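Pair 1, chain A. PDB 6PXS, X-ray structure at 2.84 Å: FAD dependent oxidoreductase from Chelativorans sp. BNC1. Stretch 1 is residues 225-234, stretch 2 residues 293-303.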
# COMPACT_ATOMS: atom_id res chain seq x y z
N GLY A 225 8.75 -10.35 14.06
CA GLY A 225 9.92 -10.31 13.21
C GLY A 225 9.73 -9.42 12.00
O GLY A 225 8.77 -9.59 11.24
N GLN A 226 10.64 -8.47 11.82
CA GLN A 226 10.60 -7.56 10.67
C GLN A 226 11.67 -7.98 9.67
O GLN A 226 12.83 -8.22 10.05
CB GLN A 226 10.83 -6.12 11.12
CG GLN A 226 9.92 -5.68 12.25
CD GLN A 226 10.11 -4.22 12.63
OE1 GLN A 226 10.36 -3.38 11.77
NE2 GLN A 226 9.99 -3.93 13.92
N ILE A 227 11.29 -8.07 8.40
CA ILE A 227 12.17 -8.57 7.35
C ILE A 227 12.09 -7.60 6.17
O ILE A 227 11.00 -7.18 5.78
CB ILE A 227 11.78 -9.99 6.92
CG1 ILE A 227 12.77 -10.54 5.89
CG2 ILE A 227 10.37 -10.02 6.36
CD1 ILE A 227 12.62 -12.03 5.64
N ILE A 228 13.25 -7.25 5.62
CA ILE A 228 13.35 -6.23 4.58
C ILE A 228 13.54 -6.90 3.22
O ILE A 228 14.26 -7.89 3.10
CB ILE A 228 14.51 -5.26 4.87
CG1 ILE A 228 14.21 -4.44 6.13
CG2 ILE A 228 14.76 -4.35 3.67
CD1 ILE A 228 15.34 -3.55 6.58
N HIS A 229 12.88 -6.34 2.21
CA HIS A 229 12.99 -6.81 0.83
C HIS A 229 13.60 -5.71 -0.02
O HIS A 229 13.08 -4.59 -0.05
CB HIS A 229 11.62 -7.22 0.29
CG HIS A 229 11.08 -8.47 0.90
ND1 HIS A 229 10.75 -9.58 0.15
CD2 HIS A 229 10.82 -8.80 2.18
CE1 HIS A 229 10.30 -10.54 0.94
NE2 HIS A 229 10.33 -10.09 2.19
N LEU A 230 14.70 -6.02 -0.69
CA LEU A 230 15.42 -5.07 -1.53
C LEU A 230 15.26 -5.43 -3.00
O LEU A 230 14.86 -6.54 -3.35
CB LEU A 230 16.91 -5.04 -1.16
CG LEU A 230 17.23 -4.82 0.32
CD1 LEU A 230 18.73 -4.85 0.53
CD2 LEU A 230 16.65 -3.50 0.80
N HIS A 231 15.60 -4.48 -3.86
CA HIS A 231 15.50 -4.65 -5.30
C HIS A 231 16.74 -4.06 -5.96
O HIS A 231 17.09 -2.91 -5.71
CB HIS A 231 14.23 -3.97 -5.83
CG HIS A 231 14.06 -4.09 -7.32
ND1 HIS A 231 13.90 -5.30 -7.95
CD2 HIS A 231 14.02 -3.14 -8.29
CE1 HIS A 231 13.77 -5.09 -9.25
NE2 HIS A 231 13.84 -3.79 -9.48
N LEU A 232 17.40 -4.87 -6.79
CA LEU A 232 18.61 -4.47 -7.51
C LEU A 232 18.27 -4.29 -8.99
O LEU A 232 18.46 -5.21 -9.79
CB LEU A 232 19.72 -5.50 -7.34
CG LEU A 232 20.46 -5.55 -5.99
CD1 LEU A 232 21.17 -4.23 -5.74
CD2 LEU A 232 19.51 -5.88 -4.85
N PRO A 233 17.77 -3.11 -9.41
CA PRO A 233 17.26 -2.97 -10.78
C PRO A 233 18.25 -3.41 -11.85
O PRO A 233 19.35 -2.86 -11.96
CB PRO A 233 16.95 -1.47 -10.89
CG PRO A 233 17.72 -0.82 -9.79
CD PRO A 233 17.75 -1.83 -8.68
N GLY A 234 17.86 -4.41 -12.63
CA GLY A 234 18.68 -4.87 -13.74
C GLY A 234 19.84 -5.75 -13.34
O GLY A 234 20.89 -5.71 -14.00
N GLY A 293 27.42 -3.50 -1.02
CA GLY A 293 26.86 -3.36 -2.35
C GLY A 293 25.37 -3.13 -2.37
O GLY A 293 24.83 -2.66 -3.37
N LEU A 294 24.68 -3.45 -1.27
CA LEU A 294 23.25 -3.21 -1.17
C LEU A 294 22.92 -1.77 -0.79
O LEU A 294 21.75 -1.45 -0.62
CB LEU A 294 22.64 -4.16 -0.13
CG LEU A 294 22.81 -5.65 -0.43
CD1 LEU A 294 22.29 -6.50 0.72
CD2 LEU A 294 22.12 -6.03 -1.73
N ALA A 295 23.93 -0.90 -0.68
CA ALA A 295 23.71 0.45 -0.18
C ALA A 295 22.70 1.20 -1.03
O ALA A 295 21.73 1.77 -0.52
CB ALA A 295 25.03 1.21 -0.12
N ASP A 296 22.91 1.22 -2.35
CA ASP A 296 22.04 1.94 -3.27
C ASP A 296 21.02 1.02 -3.93
O ASP A 296 20.62 1.26 -5.08
CB ASP A 296 22.87 2.67 -4.32
CG ASP A 296 23.52 3.93 -3.77
OD1 ASP A 296 22.88 4.60 -2.93
OD2 ASP A 296 24.66 4.24 -4.18
N ALA A 297 20.59 -0.03 -3.24
CA ALA A 297 19.49 -0.86 -3.70
C ALA A 297 18.17 -0.29 -3.22
O ALA A 297 18.10 0.37 -2.18
CB ALA A 297 19.65 -2.30 -3.19
N THR A 298 17.12 -0.54 -3.99
CA THR A 298 15.80 -0.03 -3.62
C THR A 298 15.23 -0.84 -2.46
O THR A 298 15.40 -2.06 -2.38
CB THR A 298 14.85 -0.10 -4.82
OG1 THR A 298 15.43 0.59 -5.94
CG2 THR A 298 13.51 0.53 -4.49
N HIS A 299 14.55 -0.14 -1.56
CA HIS A 299 13.80 -0.76 -0.47
C HIS A 299 12.33 -0.76 -0.88
O HIS A 299 11.69 0.30 -0.89
CB HIS A 299 14.02 -0.01 0.84
CG HIS A 299 13.33 -0.63 2.02
ND1 HIS A 299 13.42 -0.10 3.28
CD2 HIS A 299 12.55 -1.73 2.12
CE1 HIS A 299 12.72 -0.85 4.12
NE2 HIS A 299 12.18 -1.84 3.44
N ILE A 300 11.81 -1.93 -1.22
CA ILE A 300 10.46 -2.02 -1.77
C ILE A 300 9.42 -2.23 -0.67
O ILE A 300 8.33 -1.67 -0.74
CB ILE A 300 10.39 -3.14 -2.84
CG1 ILE A 300 10.93 -4.47 -2.30
CG2 ILE A 300 11.15 -2.72 -4.08
CD1 ILE A 300 10.82 -5.61 -3.29
N GLU A 301 9.73 -3.02 0.35
CA GLU A 301 8.78 -3.25 1.44
C GLU A 301 9.51 -3.82 2.64
O GLU A 301 10.68 -4.22 2.56
CB GLU A 301 7.64 -4.18 1.00
CG GLU A 301 8.09 -5.55 0.52
CD GLU A 301 6.95 -6.56 0.50
OE1 GLU A 301 5.97 -6.37 1.25
OE2 GLU A 301 7.04 -7.54 -0.27
N THR A 302 8.79 -3.87 3.76
CA THR A 302 9.28 -4.49 4.99
C THR A 302 8.11 -5.25 5.60
O THR A 302 7.14 -4.64 6.06
CB THR A 302 9.82 -3.45 5.97
OG1 THR A 302 10.96 -2.80 5.39
CG2 THR A 302 10.22 -4.10 7.29
N ARG A 303 8.21 -6.58 5.62
CA ARG A 303 7.13 -7.42 6.11
C ARG A 303 7.26 -7.65 7.61
O ARG A 303 8.33 -7.49 8.20
CB ARG A 303 7.11 -8.76 5.38
CG ARG A 303 6.97 -8.62 3.87
CD ARG A 303 6.89 -9.97 3.20
NE ARG A 303 6.94 -9.85 1.75
CZ ARG A 303 6.99 -10.88 0.91
NH1 ARG A 303 7.01 -12.12 1.38
NH2 ARG A 303 7.04 -10.68 -0.40

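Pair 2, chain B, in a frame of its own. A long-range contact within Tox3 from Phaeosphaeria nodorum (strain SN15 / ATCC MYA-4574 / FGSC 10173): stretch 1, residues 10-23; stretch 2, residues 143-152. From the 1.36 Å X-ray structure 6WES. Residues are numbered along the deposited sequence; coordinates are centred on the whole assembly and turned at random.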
# COMPACT_ATOMS: atom_id res chain seq x y z
N GLY B 10 -0.49 -8.20 0.40
CA GLY B 10 -0.91 -7.79 -0.92
C GLY B 10 -2.41 -7.55 -0.96
O GLY B 10 -3.18 -8.31 -0.35
N THR B 11 -2.84 -6.52 -1.67
CA THR B 11 -4.26 -6.23 -1.85
C THR B 11 -4.53 -5.97 -3.32
O THR B 11 -3.83 -5.17 -3.97
CB THR B 11 -4.66 -5.04 -0.98
OG1 THR B 11 -4.35 -5.36 0.38
CG2 THR B 11 -6.15 -4.72 -1.13
N ARG B 12 -5.56 -6.62 -3.84
CA ARG B 12 -6.08 -6.38 -5.17
C ARG B 12 -7.32 -5.51 -5.04
O ARG B 12 -8.12 -5.68 -4.12
CB ARG B 12 -6.47 -7.73 -5.81
CG ARG B 12 -7.23 -7.65 -7.14
CD ARG B 12 -7.32 -9.01 -7.81
NE ARG B 12 -5.99 -9.53 -8.12
CZ ARG B 12 -5.74 -10.76 -8.58
NH1 ARG B 12 -6.75 -11.60 -8.79
NH2 ARG B 12 -4.50 -11.14 -8.86
N SER B 13 -7.52 -4.61 -6.00
CA SER B 13 -8.72 -3.78 -5.96
C SER B 13 -9.17 -3.46 -7.38
O SER B 13 -8.40 -3.56 -8.34
CB SER B 13 -8.47 -2.48 -5.20
OG SER B 13 -7.45 -1.70 -5.80
N VAL B 14 -10.43 -3.07 -7.50
CA VAL B 14 -11.03 -2.67 -8.78
C VAL B 14 -11.73 -1.34 -8.56
O VAL B 14 -12.45 -1.17 -7.55
CB VAL B 14 -12.06 -3.72 -9.27
CG1 VAL B 14 -12.69 -3.29 -10.60
CG2 VAL B 14 -11.39 -5.08 -9.39
N HIS B 15 -11.52 -0.39 -9.47
CA HIS B 15 -12.08 0.95 -9.36
C HIS B 15 -12.78 1.36 -10.64
O HIS B 15 -12.38 0.97 -11.75
CB HIS B 15 -10.97 1.97 -9.03
CG HIS B 15 -10.44 1.82 -7.64
ND1 HIS B 15 -9.43 0.94 -7.32
CD2 HIS B 15 -10.83 2.39 -6.48
CE1 HIS B 15 -9.22 0.98 -6.01
NE2 HIS B 15 -10.05 1.87 -5.48
N ASP B 16 -13.79 2.21 -10.48
CA ASP B 16 -14.53 2.79 -11.59
C ASP B 16 -14.34 4.29 -11.54
O ASP B 16 -14.57 4.92 -10.51
CB ASP B 16 -16.00 2.40 -11.49
CG ASP B 16 -16.18 0.91 -11.58
OD1 ASP B 16 -15.54 0.27 -12.44
OD2 ASP B 16 -16.97 0.36 -10.78
N CYS B 17 -13.86 4.85 -12.64
CA CYS B 17 -13.50 6.26 -12.69
C CYS B 17 -14.34 6.94 -13.76
O CYS B 17 -15.16 6.31 -14.44
CB CYS B 17 -12.00 6.42 -12.96
SG CYS B 17 -10.90 5.70 -11.67
N ARG B 18 -14.13 8.26 -13.93
CA ARG B 18 -15.01 9.01 -14.83
C ARG B 18 -14.81 8.59 -16.28
O ARG B 18 -15.77 8.51 -17.05
CB ARG B 18 -14.84 10.52 -14.67
CG ARG B 18 -15.79 11.30 -15.60
CD ARG B 18 -15.97 12.74 -15.19
NE ARG B 18 -16.42 12.87 -13.80
CZ ARG B 18 -16.64 14.04 -13.21
NH1 ARG B 18 -16.46 15.18 -13.88
NH2 ARG B 18 -17.03 14.08 -11.94
N GLU B 19 -13.56 8.36 -16.69
CA GLU B 19 -13.26 8.05 -18.08
C GLU B 19 -13.07 6.57 -18.36
O GLU B 19 -13.17 6.17 -19.52
CB GLU B 19 -12.02 8.81 -18.56
CG GLU B 19 -12.19 10.31 -18.58
CD GLU B 19 -13.25 10.76 -19.55
OE1 GLU B 19 -13.36 10.14 -20.63
OE2 GLU B 19 -13.99 11.71 -19.21
N ARG B 20 -12.81 5.76 -17.34
CA ARG B 20 -12.54 4.34 -17.54
C ARG B 20 -13.04 3.59 -16.31
O ARG B 20 -12.85 4.04 -15.18
CB ARG B 20 -11.04 4.07 -17.69
CG ARG B 20 -10.76 2.61 -17.95
CD ARG B 20 -9.32 2.38 -18.30
NE ARG B 20 -8.86 3.34 -19.30
CZ ARG B 20 -8.34 3.00 -20.48
NH1 ARG B 20 -8.19 1.72 -20.80
NH2 ARG B 20 -7.95 3.94 -21.32
N THR B 21 -13.66 2.43 -16.54
CA THR B 21 -14.13 1.59 -15.45
C THR B 21 -13.41 0.24 -15.45
O THR B 21 -12.69 -0.11 -16.38
CB THR B 21 -15.64 1.38 -15.54
OG1 THR B 21 -15.94 0.78 -16.80
CG2 THR B 21 -16.35 2.73 -15.45
N GLY B 22 -13.60 -0.50 -14.36
CA GLY B 22 -13.03 -1.82 -14.22
C GLY B 22 -11.52 -1.87 -14.12
O GLY B 22 -10.90 -2.86 -14.56
N ILE B 23 -10.90 -0.85 -13.52
CA ILE B 23 -9.45 -0.79 -13.41
C ILE B 23 -9.03 -1.66 -12.24
O ILE B 23 -9.30 -1.32 -11.08
CB ILE B 23 -8.97 0.66 -13.22
CG1 ILE B 23 -9.50 1.56 -14.35
CG2 ILE B 23 -7.46 0.68 -13.12
CD1 ILE B 23 -9.22 3.04 -14.12
N PHE B 143 -6.66 15.72 -8.59
CA PHE B 143 -7.38 14.53 -9.04
C PHE B 143 -8.86 14.61 -8.65
O PHE B 143 -9.23 15.34 -7.72
CB PHE B 143 -6.86 13.27 -8.33
CG PHE B 143 -5.43 12.90 -8.65
CD1 PHE B 143 -5.11 12.16 -9.77
CD2 PHE B 143 -4.41 13.25 -7.77
CE1 PHE B 143 -3.79 11.78 -10.02
CE2 PHE B 143 -3.10 12.88 -8.00
CZ PHE B 143 -2.78 12.16 -9.13
N LEU B 144 -9.68 13.83 -9.33
CA LEU B 144 -11.04 13.51 -8.89
C LEU B 144 -11.07 12.08 -8.37
O LEU B 144 -10.56 11.17 -9.03
CB LEU B 144 -12.02 13.61 -10.07
CG LEU B 144 -12.32 14.98 -10.69
CD1 LEU B 144 -12.99 14.84 -12.05
CD2 LEU B 144 -13.19 15.80 -9.76
N GLU B 145 -11.69 11.86 -7.22
CA GLU B 145 -11.72 10.51 -6.65
C GLU B 145 -12.72 9.62 -7.39
O GLU B 145 -13.83 10.03 -7.71
CB GLU B 145 -12.08 10.58 -5.16
CG GLU B 145 -11.92 9.27 -4.42
CD GLU B 145 -12.00 9.43 -2.91
OE1 GLU B 145 -11.53 10.46 -2.39
OE2 GLU B 145 -12.51 8.51 -2.26
N CYS B 146 -12.30 8.37 -7.65
CA CYS B 146 -13.06 7.31 -8.29
C CYS B 146 -13.89 6.56 -7.24
O CYS B 146 -13.78 6.82 -6.04
CB CYS B 146 -12.10 6.34 -8.95
SG CYS B 146 -10.91 7.08 -10.09
N SER B 147 -14.72 5.61 -7.68
CA SER B 147 -15.38 4.74 -6.72
C SER B 147 -14.70 3.37 -6.68
O SER B 147 -14.24 2.86 -7.70
CB SER B 147 -16.88 4.61 -7.00
OG SER B 147 -17.11 4.23 -8.34
N THR B 148 -14.59 2.81 -5.48
CA THR B 148 -14.00 1.50 -5.29
C THR B 148 -15.08 0.45 -5.53
O THR B 148 -16.12 0.46 -4.86
CB THR B 148 -13.41 1.40 -3.88
OG1 THR B 148 -12.43 2.43 -3.71
CG2 THR B 148 -12.76 0.03 -3.63
N ARG B 149 -14.86 -0.44 -6.50
CA ARG B 149 -15.84 -1.49 -6.75
C ARG B 149 -15.68 -2.64 -5.78
O ARG B 149 -16.67 -3.16 -5.27
CB ARG B 149 -15.75 -1.99 -8.18
CG ARG B 149 -17.11 -2.59 -8.54
CD ARG B 149 -17.07 -3.41 -9.74
NE ARG B 149 -16.81 -2.59 -10.91
CZ ARG B 149 -16.59 -3.11 -12.10
NH1 ARG B 149 -16.67 -4.42 -12.26
NH2 ARG B 149 -16.31 -2.32 -13.12
N THR B 150 -14.44 -3.05 -5.52
CA THR B 150 -14.19 -4.15 -4.60
C THR B 150 -12.70 -4.14 -4.26
O THR B 150 -11.91 -3.50 -4.95
CB THR B 150 -14.64 -5.50 -5.19
OG1 THR B 150 -14.54 -6.50 -4.17
CG2 THR B 150 -13.81 -5.91 -6.40
N TYR B 151 -12.34 -4.86 -3.20
CA TYR B 151 -10.94 -5.03 -2.83
C TYR B 151 -10.83 -6.30 -1.99
O TYR B 151 -11.81 -6.76 -1.40
CB TYR B 151 -10.38 -3.81 -2.09
CG TYR B 151 -11.06 -3.52 -0.79
CD1 TYR B 151 -12.24 -2.82 -0.75
CD2 TYR B 151 -10.52 -3.97 0.42
CE1 TYR B 151 -12.88 -2.57 0.45
CE2 TYR B 151 -11.18 -3.72 1.63
CZ TYR B 151 -12.34 -3.01 1.62
OH TYR B 151 -13.03 -2.73 2.79
N GLY B 152 -9.62 -6.86 -1.94
CA GLY B 152 -9.44 -8.07 -1.16
C GLY B 152 -8.05 -8.62 -1.32
O GLY B 152 -7.19 -7.99 -1.94
O HOH W 1 -17.69 6.07 -10.39
O HOH W 2 -17.46 1.60 -8.20

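Pair 1 and pair 2 share one backbone arrangement: two antiparallel strands with a one-residue beta bulge. Over 14 central residues they superpose with an RMSD of 1.0 Å. The strands run at 164° in pair 1 and at 148° in pair 2.

The bulge falls at the same place. In pair 1 the register shifts between His A229 and Leu A230, and Ile A300 is the extra residue. In pair 2 it shifts between Val B14 and His B15, and Arg B149 is the extra residue. Both extra residues give their backbone N to the opposite strand: Ile A300 N to His A229 O at 3.2 Å, Arg B149 N to Val B14 O at 2.7 Å. Pair 2 adds a weak bond from Thr B150 N to Val B14 O at 3.4 Å.

One face of the sheet carries His A229 and His A231 in pair 1, Val B14 and Asp B16 in pair 2. His A229 matches Val B14, and Glu A301 matches Thr B150. The matched side chains come equally close: His A229 CB is 3.9 Å from Glu A301 CG, and Val B14 CG2 is 3.9 Å from Thr B150 CG2. In pair 1 the histidine ring also lies against the guanidinium of Arg A303, with His A229 CE1 3.3 Å from Arg A303 CZ. Arg A303 is held by a salt bridge from its NE to Glu A301 OE2, 3.1 Å.

His A231 matches Asp B16, and Thr A298 matches Ser B147. His A231 CB is 4.0 Å from Thr A298 CB, and Asp B16 CB is 3.8 Å from Ser B147 OG. Beside this face are the matched bulge residues, Ile A300 and Arg B149. Pair 1 packs His A231 CB on Ile A300 CG2 at 3.8 Å. Pair 2 uses charge: Arg B149 NH2 bonds Asp B16 OD1 at 2.8 Å, and Arg B149 NE bonds Asp B16 OD2 at 3.0 Å. The two bonds make a two-pronged salt bridge. Val B14 CG1 lies over one face of the same guanidinium.

On the other face, Ile A228 matches Ser B13 and Thr A302 matches Tyr B151. Ile A228 CG1 comes 3.7 Å from Thr A302 OG1, while Ser B13 CB meets Tyr B151 CB at 3.9 Å. Leu A230 matches His B15, and His A299 matches Thr B148. A histidine sits on stretch 2 in pair 1 (His A299) and on stretch 1 in pair 2 (His B15). Ile A228 CG2 sits over the His A299 ring, 3.9 Å from its centroid. In pair 2, His B15 NE2 lies 3.0 Å from Thr B148 OG1.

Leu A232 matches Cys B17, and Ala A297 matches Cys B146. Pair 1 closes this end with an apolar contact, Leu A232 CD1 to Ala A297 CB at 3.5 Å. Pair 2 closes it covalently, with a disulfide of 2.1 Å between Cys B17 SG and Cys B146 SG.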